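Local coordinates for protein cysteine synthase (Fusobacterium nucleatum subsp. nucleatum strain ATCC 25586, PDB 5B55) that uses pyridoxal 5'-phosphate to release hydrogen sulfide from L-cysteine, acting as a cysteine (hydroxyl) lyase, and may also have cysteine synthase activity, at residues 47-52 and 298-303; 73-78 and 149-154; 213-218 and 253-258. The protein carries 1 engineered substitution. All coordinates share one frame; numbering follows the deposited sequence. Where two conformers were deposited one is given.

Contact 1: 47-52 and 298-303; sequences GSIKDR and VTVFPD. With 0JO (2-{[(E)-{3-hydroxy-2-methyl-5-[(phosphonooxy)methyl]pyridin-4-yl}methylidene]amino}prop-2-enoic acid), chain D.
Ile49 and Pro302 run alongside each other, joining the start of helix 50-57 to the loop after strand 297-298 in the fold-type-II architecture of pyridoxal-phosphate enzymes. Ile49 CG2 touches Pro302 CB at 3.9 Å. With CG1 anti to the backbone N (chi1 -168°), the longer branch extends to Val300, CD1 to CG2 4.4 Å, so a branched residue fits between two apolar neighbours. The backbones are tied by a hydrogen bond from Ile49 N to Pro302 O, 3.0 Å. Ser48 suits the approach to the helix because its small OG accepts from Lys50 N at 3.0 Å, a capping bond at the turn into the helix. Gly47 has a positive phi at which a CB would press on the preceding carbonyl, and its O meets Asp303 CB. Lys50 is modelled in two conformers, and its position relative to the aminoacrylate ligand is doubtful. Helix 165-172 borders the apolar side through Ile165. Asp303 OD2 is hydrogen-bonded to Tyr308 OH and to NZ of the dimethylated lysine at position 307, while its carboxylate flanks the ligand methyl C2A. Pro302 stands above one face of the pyridine ring but beyond the rim, next to N1, with CG 3.4 Å from that nitrogen.

Contact 2: 73-78 and 149-154; sequences IVEATS and PSQFSN. With 0JO (2-{[(E)-{3-hydroxy-2-methyl-5-[(phosphonooxy)methyl]pyridin-4-yl}methylidene]amino}prop-2-enoic acid), chain D.
Gln151 N donates to the syn lone pair of Glu75 OE2, 2.8 Å, with an N-H...O angle of 150°. The other oxygen, OE1, accepts from Ala76 N at 2.8 Å on its anti side, so the two amides fix the rotation of the carboxylate. A chain that leaves anti to the backbone N (chi1 -172°) and then bends at chi2 (53°) lets one acid reach both its own strand and the facing loop. A water completes the polar group: it donates to Val74 O, accepts from Ser150 N at 3.0 Å, and gives a weak bond to Glu75 OE1. These donors would favour an ionised carboxylate in this buried place.

Segment 73-78 is strand 73-76, paired in parallel with 96-101, plus the following turn into helix 80-91, the strand-loop-helix that in cysteine synthases carries the substrate-binding loop. Here that loop holds the ligand carboxylate: Thr77 OG1 donates to ligand O at 2.6 Å, and Ser78 N to the same oxygen at 2.9 Å. Thr77 OG1 in turn accepts from Gly79 N and Gly82 N, a second shell that fixes the hydroxyl.

One apolar contact flanks the acid. Ile73 CG2 touches Pro149 CG at 3.8 Å, their side chains crossing at about a right angle, and Phe85 of helix 80-91 packs on both.

The Phe152 ring has mixed neighbours: its CE2 comes near the carbonyl oxygen of Ala76, while Gln151 CG sits above one face, offset toward the rim.

Within the loop, Asn154 serves as N-cap: OD1 accepts from Tyr156 N, and ND2 donates to Pro149 O at 2.8 Å, the acceptor lying in the plane of Asn154's own amide.

Contact 3: 213-218 and 253-258; sequences EPLNSP and SVDDGD
Glu213 OE2 is gripped by two hydroxyls: Ser253 OG donates to the anti lone pair of OE2 at 2.6 Å, and Ser221 OG, from helix 219-222, is the second partner. CG sits between the backbone N and the carbonyl carbon (chi1 69°) and the chain runs extended from there, carrying the carboxylate across to the neighbouring strand. Serine suits the facing position, since its short hydroxyl side chain is all that is needed to reach the acid.

The two strands, 210-214 and 252-254, are parallel neighbours at one edge of the four-stranded sheet. Val254 N donates to Glu213 O at 3.0 Å, and Leu215 N donates to Val254 O at 2.9 Å from above the carbonyl plane, where the chain is already leaving the sheet. Val254, a beta-branched residue suited to a strand, turns the other way and packs on Ile282 and Met286 of helix 275-288. Leu215 lays CD1 against Ser253 CB at 3.9 Å, on the solvent side.

Beyond the strands a type I turn from Pro214 to Ser217 presents Asn216, whose OD1 accepts from Asp256 N at 3.0 Å on an in-plane lone pair. Asp255 is the N-cap of helix 256-263, OD1 accepting from Gly257 N at 2.9 Å, and Asp256 OD1 makes a salt bridge with Arg230 NH2. Acids at this amide-rich helix start would be stabilised as anions by its dipole, and the paired hydroxyls on Glu213 would probably favour a charged carboxylate.

Contact 1 and contact 2 are both buried and both touch the same ligand, at different ends: 298-303 borders its pyridine ring, while 73-78 holds its carboxylate. Helix 50-57 and strand 73-76 follow one another in the chain, yet the two contacts come no nearer than about 5 Å between nearest atoms. Contact 3 is only partly buried, at a sheet edge about 10 Å from contact 1 between nearest atoms. Strand 297-298, at the other edge of that sheet, leads into contact 1. Chemistry follows place: contact 1 joins one backbone bond to a small apolar patch beside the cofactor ring, contact 2 centres on a buried carboxylate and a water, and contact 3 combines strand pairing with acids and hydroxyls.

Contact 1: 47-52 and 298-303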
loop_
_atom_site.group_PDB
_atom_site.type_symbol
_atom_site.label_atom_id
_atom_site.label_comp_id
_atom_site.label_asym_id
_atom_site.label_seq_id
_atom_site.Cartn_x
_atom_site.Cartn_y
_atom_site.Cartn_z
ATOM N N GLY A 47 4.072 2.547 -1.260
ATOM C CA GLY A 47 4.097 1.214 -0.724
ATOM C C GLY A 47 5.440 0.565 -0.336
ATOM O O GLY A 47 5.514 -0.678 -0.197
ATOM N N SER A 48 6.492 1.333 -0.160
ATOM C CA SER A 48 7.788 0.747 0.170
ATOM C C SER A 48 8.598 1.682 1.062
ATOM O O SER A 48 8.355 2.894 1.122
ATOM C CB SER A 48 8.561 0.435 -1.099
ATOM O OG SER A 48 9.418 1.470 -1.509
ATOM N N ILE A 49 9.555 1.069 1.739
ATOM C CA ILE A 49 10.539 1.731 2.521
ATOM C C ILE A 49 11.282 2.818 1.762
ATOM O O ILE A 49 11.798 3.775 2.373
ATOM C CB ILE A 49 11.503 0.706 3.123
ATOM C CG1 ILE A 49 12.365 1.360 4.185
ATOM C CG2 ILE A 49 12.391 0.064 2.042
ATOM C CD1 ILE A 49 13.160 0.370 5.004
ATOM N N LYS A 50 11.339 2.684 0.433
ATOM C CA LYS A 50 12.076 3.624 -0.407
ATOM C C LYS A 50 11.434 4.993 -0.449
ATOM O O LYS A 50 12.117 5.974 -0.722
ATOM C CB LYS A 50 12.250 3.095 -1.818
ATOM C CG LYS A 50 12.873 1.734 -1.885
ATOM C CD LYS A 50 14.206 1.690 -1.181
ATOM C CE LYS A 50 14.767 0.358 -1.278
ATOM N NZ LYS A 50 14.240 -0.403 -0.111
ATOM N N ASP A 51 10.131 5.075 -0.166
ATOM C CA ASP A 51 9.550 6.419 -0.067
ATOM C C ASP A 51 10.265 7.314 0.950
ATOM O O ASP A 51 10.360 8.536 0.758
ATOM C CB ASP A 51 8.081 6.346 0.255
ATOM C CG ASP A 51 7.280 5.638 -0.831
ATOM O OD1 ASP A 51 7.539 5.866 -2.041
ATOM O OD2 ASP A 51 6.377 4.860 -0.460
ATOM N N ARG A 52 10.702 6.719 2.075
ATOM C CA ARG A 52 11.368 7.474 3.127
ATOM C C ARG A 52 12.659 8.060 2.606
ATOM O O ARG A 52 13.029 9.211 2.959
ATOM C CB ARG A 52 11.721 6.596 4.321
ATOM C CG ARG A 52 10.518 6.026 5.083
ATOM C CD ARG A 52 11.043 4.993 6.031
ATOM N NE ARG A 52 10.104 4.336 6.916
ATOM C CZ ARG A 52 9.800 4.721 8.147
ATOM N NH1 ARG A 52 10.234 5.888 8.634
ATOM N NH2 ARG A 52 8.964 3.955 8.867
ATOM N N VAL A 298 15.404 -7.475 15.141
ATOM C CA VAL A 298 14.547 -6.570 14.412
ATOM C C VAL A 298 14.878 -6.684 12.942
ATOM O O VAL A 298 16.057 -6.852 12.554
ATOM C CB VAL A 298 14.730 -5.077 14.875
ATOM C CG1 VAL A 298 13.811 -4.147 14.088
ATOM C CG2 VAL A 298 14.410 -4.953 16.355
ATOM N N THR A 299 13.835 -6.649 12.122
ATOM C CA THR A 299 14.019 -6.511 10.679
ATOM C C THR A 299 12.900 -5.644 10.061
ATOM O O THR A 299 12.146 -5.022 10.782
ATOM C CB THR A 299 14.233 -7.901 10.001
ATOM O OG1 THR A 299 14.673 -7.699 8.664
ATOM C CG2 THR A 299 13.013 -8.707 9.979
ATOM N N VAL A 300 12.868 -5.591 8.727
ATOM C CA VAL A 300 11.931 -4.819 7.985
ATOM C C VAL A 300 11.309 -5.633 6.854
ATOM O O VAL A 300 11.915 -6.499 6.315
ATOM C CB VAL A 300 12.554 -3.502 7.432
ATOM C CG1 VAL A 300 13.210 -2.685 8.539
ATOM C CG2 VAL A 300 13.576 -3.773 6.336
ATOM N N PHE A 301 10.085 -5.280 6.507
ATOM C CA PHE A 301 9.363 -5.777 5.374
ATOM C C PHE A 301 9.252 -4.587 4.393
ATOM O O PHE A 301 8.376 -3.758 4.524
ATOM C CB PHE A 301 7.958 -6.216 5.745
ATOM C CG PHE A 301 7.863 -7.453 6.557
ATOM C CD1 PHE A 301 8.910 -8.370 6.697
ATOM C CD2 PHE A 301 6.667 -7.733 7.204
ATOM C CE1 PHE A 301 8.759 -9.497 7.505
ATOM C CE2 PHE A 301 6.534 -8.880 7.980
ATOM C CZ PHE A 301 7.571 -9.739 8.131
ATOM N N PRO A 302 10.135 -4.542 3.379
ATOM C CA PRO A 302 10.220 -3.377 2.517
ATOM C C PRO A 302 9.012 -2.996 1.679
ATOM O O PRO A 302 8.873 -1.804 1.424
ATOM C CB PRO A 302 11.411 -3.688 1.601
ATOM C CG PRO A 302 12.264 -4.617 2.449
ATOM C CD PRO A 302 11.251 -5.495 3.127
ATOM N N ASP A 303 8.177 -3.963 1.234
ATOM C CA ASP A 303 7.028 -3.646 0.454
ATOM C C ASP A 303 5.967 -4.736 0.524
ATOM O O ASP A 303 6.202 -5.739 1.168
ATOM C CB ASP A 303 7.432 -3.337 -1.010
ATOM C CG ASP A 303 8.018 -4.530 -1.768
ATOM O OD1 ASP A 303 8.135 -5.630 -1.195
ATOM O OD2 ASP A 303 8.439 -4.312 -2.957
HETATM O O 0JO D . 16.255 0.404 -6.608
HETATM C C 0JO D . 15.824 -0.064 -5.588
HETATM O OXT 0JO D . 14.633 -0.078 -5.310
HETATM C CA 0JO D . 16.738 -0.832 -4.643
HETATM C CB 0JO D . 18.072 -1.087 -4.925
HETATM N N 0JO D . 15.921 -1.610 -3.697
HETATM C C4A 0JO D . 16.142 -2.026 -2.523
HETATM C C4 0JO D . 15.187 -3.056 -1.908
HETATM C C3 0JO D . 13.858 -3.347 -2.246
HETATM O O3 0JO D . 13.202 -2.662 -3.249
HETATM C C2 0JO D . 13.213 -4.401 -1.557
HETATM C C2A 0JO D . 11.806 -4.826 -1.903
HETATM N N1 0JO D . 13.826 -5.064 -0.571
HETATM C C6 0JO D . 15.061 -4.770 -0.215
HETATM C C5 0JO D . 15.767 -3.761 -0.869
HETATM C C5A 0JO D . 17.196 -3.479 -0.435
HETATM O OP4 0JO D . 17.204 -2.340 0.340
HETATM P P 0JO D . 18.499 -1.354 0.405
HETATM O OP3 0JO D . 19.599 -2.256 0.575
HETATM O OP1 0JO D . 18.333 -0.405 1.409
HETATM O OP2 0JO D . 18.589 -0.791 -0.974
#

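Contact 2: 73-78 and 149-154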
loop_
_atom_site.group_PDB
_atom_site.type_symbol
_atom_site.label_atom_id
_atom_site.label_comp_id
_atom_site.label_asym_id
_atom_site.label_seq_id
_atom_site.Cartn_x
_atom_site.Cartn_y
_atom_site.Cartn_z
ATOM N N ILE A 73 15.271 14.388 -12.426
ATOM C CA ILE A 73 15.796 13.422 -11.446
ATOM C C ILE A 73 15.971 12.104 -12.204
ATOM O O ILE A 73 15.009 11.601 -12.843
ATOM C CB ILE A 73 14.813 13.200 -10.299
ATOM C CG1 ILE A 73 14.750 14.449 -9.457
ATOM C CG2 ILE A 73 15.301 12.024 -9.409
ATOM C CD1 ILE A 73 13.453 14.552 -8.682
ATOM N N VAL A 74 17.187 11.599 -12.206
ATOM C CA VAL A 74 17.549 10.435 -12.992
ATOM C C VAL A 74 18.239 9.363 -12.097
ATOM O O VAL A 74 19.206 9.642 -11.410
ATOM C CB VAL A 74 18.484 10.841 -14.169
ATOM C CG1 VAL A 74 18.828 9.650 -15.033
ATOM C CG2 VAL A 74 17.821 11.929 -15.067
ATOM N N GLU A 75 17.747 8.136 -12.187
ATOM C CA GLU A 75 18.138 7.105 -11.247
ATOM C C GLU A 75 18.086 5.736 -11.885
ATOM O O GLU A 75 17.329 5.487 -12.830
ATOM C CB GLU A 75 17.291 7.190 -9.932
ATOM C CG GLU A 75 17.723 6.288 -8.768
ATOM C CD GLU A 75 19.170 6.392 -8.372
ATOM O OE1 GLU A 75 20.095 6.034 -9.159
ATOM O OE2 GLU A 75 19.458 6.758 -7.211
ATOM N N ALA A 76 18.922 4.838 -11.364
ATOM C CA ALA A 76 18.862 3.451 -11.773
ATOM C C ALA A 76 18.336 2.634 -10.594
ATOM O O ALA A 76 18.672 2.928 -9.438
ATOM C CB ALA A 76 20.233 2.986 -12.204
ATOM N N THR A 77 17.469 1.665 -10.883
ATOM C CA THR A 77 16.689 1.051 -9.826
ATOM C C THR A 77 16.402 -0.410 -10.123
ATOM O O THR A 77 16.459 -0.833 -11.271
ATOM C CB THR A 77 15.359 1.816 -9.671
ATOM O OG1 THR A 77 14.688 1.384 -8.482
ATOM C CG2 THR A 77 14.443 1.552 -10.856
ATOM N N SER A 78 16.201 -1.187 -9.054
ATOM C CA SER A 78 15.571 -2.485 -9.152
ATOM C C SER A 78 14.033 -2.391 -9.106
ATOM O O SER A 78 13.381 -3.411 -9.187
ATOM C CB SER A 78 16.098 -3.391 -8.014
ATOM O OG SER A 78 15.656 -2.871 -6.780
ATOM N N PRO A 149 20.229 11.166 -7.741
ATOM C CA PRO A 149 20.229 10.723 -6.328
ATOM C C PRO A 149 21.330 9.709 -5.964
ATOM O O PRO A 149 21.712 9.633 -4.799
ATOM C CB PRO A 149 18.841 10.056 -6.160
ATOM C CG PRO A 149 18.039 10.459 -7.342
ATOM C CD PRO A 149 19.011 10.800 -8.444
ATOM N N SER A 150 21.798 8.931 -6.939
ATOM C CA SER A 150 22.936 8.034 -6.834
ATOM C C SER A 150 22.818 7.143 -5.596
ATOM O O SER A 150 23.663 7.163 -4.686
ATOM C CB SER A 150 24.253 8.832 -6.897
ATOM O OG SER A 150 24.116 9.854 -5.965
ATOM N N GLN A 151 21.729 6.403 -5.561
ATOM C CA GLN A 151 21.378 5.625 -4.375
ATOM C C GLN A 151 22.394 4.572 -3.960
ATOM O O GLN A 151 22.454 4.229 -2.778
ATOM C CB GLN A 151 20.012 4.990 -4.566
ATOM C CG GLN A 151 19.943 3.913 -5.622
ATOM C CD GLN A 151 18.697 3.061 -5.571
ATOM O OE1 GLN A 151 18.277 2.506 -6.583
ATOM N NE2 GLN A 151 18.112 2.916 -4.391
ATOM N N PHE A 152 23.208 4.075 -4.911
ATOM C CA PHE A 152 24.175 3.052 -4.597
ATOM C C PHE A 152 25.411 3.626 -3.911
ATOM O O PHE A 152 26.213 2.899 -3.322
ATOM C CB PHE A 152 24.535 2.209 -5.829
ATOM C CG PHE A 152 23.368 1.495 -6.417
ATOM C CD1 PHE A 152 23.003 0.259 -5.942
ATOM C CD2 PHE A 152 22.671 2.028 -7.461
ATOM C CE1 PHE A 152 21.897 -0.415 -6.439
ATOM C CE2 PHE A 152 21.609 1.363 -8.003
ATOM C CZ PHE A 152 21.207 0.134 -7.466
ATOM N N SER A 153 25.544 4.941 -3.902
ATOM C CA SER A 153 26.689 5.578 -3.246
ATOM C C SER A 153 26.425 6.829 -2.382
ATOM O O SER A 153 27.301 7.286 -1.677
ATOM C CB SER A 153 27.777 5.896 -4.342
ATOM O OG SER A 153 27.251 6.715 -5.354
ATOM N N ASN A 154 25.233 7.373 -2.422
ATOM C CA ASN A 154 24.982 8.601 -1.776
ATOM C C ASN A 154 24.652 8.354 -0.296
ATOM O O ASN A 154 23.738 7.586 0.029
ATOM C CB ASN A 154 23.804 9.278 -2.508
ATOM C CG ASN A 154 23.510 10.671 -2.054
ATOM O OD1 ASN A 154 24.025 11.143 -1.064
ATOM N ND2 ASN A 154 22.646 11.353 -2.782
HETATM O O 0JO D . 16.255 0.404 -6.608
HETATM C C 0JO D . 15.824 -0.064 -5.588
HETATM O OXT 0JO D . 14.633 -0.078 -5.310
HETATM C CA 0JO D . 16.738 -0.832 -4.643
HETATM C CB 0JO D . 18.072 -1.087 -4.925
HETATM N N 0JO D . 15.921 -1.610 -3.697
HETATM C C4A 0JO D . 16.142 -2.026 -2.523
HETATM C C4 0JO D . 15.187 -3.056 -1.908
HETATM C C3 0JO D . 13.858 -3.347 -2.246
HETATM O O3 0JO D . 13.202 -2.662 -3.249
HETATM C C2 0JO D . 13.213 -4.401 -1.557
HETATM C C2A 0JO D . 11.806 -4.826 -1.903
HETATM N N1 0JO D . 13.826 -5.064 -0.571
HETATM C C6 0JO D . 15.061 -4.770 -0.215
HETATM C C5 0JO D . 15.767 -3.761 -0.869
HETATM C C5A 0JO D . 17.196 -3.479 -0.435
HETATM O OP4 0JO D . 17.204 -2.340 0.340
HETATM P P 0JO D . 18.499 -1.354 0.405
HETATM O OP3 0JO D . 19.599 -2.256 0.575
HETATM O OP1 0JO D . 18.333 -0.405 1.409
HETATM O OP2 0JO D . 18.589 -0.791 -0.974
HETATM O O HOH W 1 21.262 8.625 -9.865
#

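Contact 3: 213-218 and 253-258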
loop_
_atom_site.group_PDB
_atom_site.type_symbol
_atom_site.label_atom_id
_atom_site.label_comp_id
_atom_site.label_asym_id
_atom_site.label_seq_id
_atom_site.Cartn_x
_atom_site.Cartn_y
_atom_site.Cartn_z
ATOM N N GLU A 213 22.004 -11.488 1.851
ATOM C CA GLU A 213 22.206 -11.717 0.465
ATOM C C GLU A 213 21.483 -12.979 0.068
ATOM O O GLU A 213 21.183 -13.797 0.938
ATOM C CB GLU A 213 23.673 -11.986 0.148
ATOM C CG GLU A 213 24.209 -13.317 0.667
ATOM C CD GLU A 213 25.733 -13.513 0.492
ATOM O OE1 GLU A 213 26.393 -12.694 -0.170
ATOM O OE2 GLU A 213 26.291 -14.494 1.060
ATOM N N PRO A 214 21.282 -13.185 -1.239
ATOM C CA PRO A 214 20.751 -14.487 -1.643
ATOM C C PRO A 214 21.855 -15.549 -1.663
ATOM O O PRO A 214 22.989 -15.282 -2.127
ATOM C CB PRO A 214 20.193 -14.245 -3.045
ATOM C CG PRO A 214 20.305 -12.742 -3.303
ATOM C CD PRO A 214 21.362 -12.248 -2.358
ATOM N N LEU A 215 21.537 -16.724 -1.117
ATOM C CA LEU A 215 22.439 -17.880 -1.160
ATOM C C LEU A 215 22.795 -18.180 -2.611
ATOM O O LEU A 215 23.923 -18.525 -2.862
ATOM C CB LEU A 215 21.828 -19.117 -0.489
ATOM C CG LEU A 215 22.746 -20.356 -0.319
ATOM C CD1 LEU A 215 23.897 -20.056 0.641
ATOM C CD2 LEU A 215 21.984 -21.568 0.216
ATOM N N ASN A 216 21.816 -18.044 -3.514
ATOM C CA ASN A 216 21.943 -18.278 -4.960
ATOM C C ASN A 216 22.854 -17.242 -5.677
ATOM O O ASN A 216 23.330 -17.512 -6.763
ATOM C CB ASN A 216 20.579 -18.197 -5.679
ATOM C CG ASN A 216 19.411 -18.676 -4.812
ATOM O OD1 ASN A 216 19.074 -18.040 -3.819
ATOM N ND2 ASN A 216 18.795 -19.817 -5.187
ATOM N N SER A 217 23.052 -16.065 -5.088
ATOM C CA SER A 217 23.917 -15.021 -5.638
ATOM C C SER A 217 24.696 -14.351 -4.565
ATOM O O SER A 217 24.458 -13.157 -4.255
ATOM C CB SER A 217 23.134 -14.025 -6.475
ATOM O OG SER A 217 23.981 -12.960 -6.907
ATOM N N PRO A 218 25.623 -15.114 -3.927
ATOM C CA PRO A 218 26.264 -14.628 -2.687
ATOM C C PRO A 218 27.363 -13.587 -2.902
ATOM O O PRO A 218 28.517 -13.762 -2.508
ATOM C CB PRO A 218 26.797 -15.917 -2.052
ATOM C CG PRO A 218 27.204 -16.714 -3.238
ATOM C CD PRO A 218 26.103 -16.466 -4.263
ATOM N N SER A 253 22.956 -15.382 4.485
ATOM C CA SER A 253 22.585 -15.793 3.171
ATOM C C SER A 253 21.341 -16.647 3.212
ATOM O O SER A 253 21.315 -17.634 3.953
ATOM C CB SER A 253 23.728 -16.649 2.552
ATOM O OG SER A 253 24.923 -15.929 2.735
ATOM N N VAL A 254 20.345 -16.309 2.403
ATOM C CA VAL A 254 19.068 -17.021 2.391
ATOM C C VAL A 254 18.773 -17.498 1.004
ATOM O O VAL A 254 18.873 -16.735 0.014
ATOM C CB VAL A 254 17.933 -16.074 2.900
ATOM C CG1 VAL A 254 16.566 -16.721 2.834
ATOM C CG2 VAL A 254 18.230 -15.615 4.337
ATOM N N ASP A 255 18.320 -18.728 0.883
ATOM C CA ASP A 255 17.951 -19.246 -0.461
ATOM C C ASP A 255 16.647 -18.583 -0.947
ATOM O O ASP A 255 15.705 -18.408 -0.195
ATOM C CB ASP A 255 17.820 -20.779 -0.442
ATOM C CG ASP A 255 17.566 -21.355 -1.829
ATOM O OD1 ASP A 255 16.424 -21.346 -2.317
ATOM O OD2 ASP A 255 18.527 -21.775 -2.456
ATOM N N ASP A 256 16.586 -18.226 -2.218
ATOM C CA ASP A 256 15.475 -17.457 -2.702
ATOM C C ASP A 256 14.136 -18.228 -2.663
ATOM O O ASP A 256 13.077 -17.611 -2.460
ATOM C CB ASP A 256 15.778 -16.820 -4.061
ATOM C CG ASP A 256 15.951 -17.833 -5.193
ATOM O OD1 ASP A 256 15.948 -19.061 -4.932
ATOM O OD2 ASP A 256 16.061 -17.369 -6.342
ATOM N N GLY A 257 14.186 -19.558 -2.778
ATOM C CA GLY A 257 13.001 -20.389 -2.519
ATOM C C GLY A 257 12.495 -20.352 -1.076
ATOM O O GLY A 257 11.326 -20.407 -0.856
ATOM N N ASP A 258 13.415 -20.352 -0.132
ATOM C CA ASP A 258 13.179 -20.234 1.277
ATOM C C ASP A 258 12.531 -18.840 1.632
ATOM O O ASP A 258 11.560 -18.778 2.410
ATOM C CB ASP A 258 14.516 -20.385 2.036
ATOM C CG ASP A 258 14.367 -20.916 3.462
ATOM O OD1 ASP A 258 13.242 -21.277 3.916
ATOM O OD2 ASP A 258 15.387 -20.852 4.195
#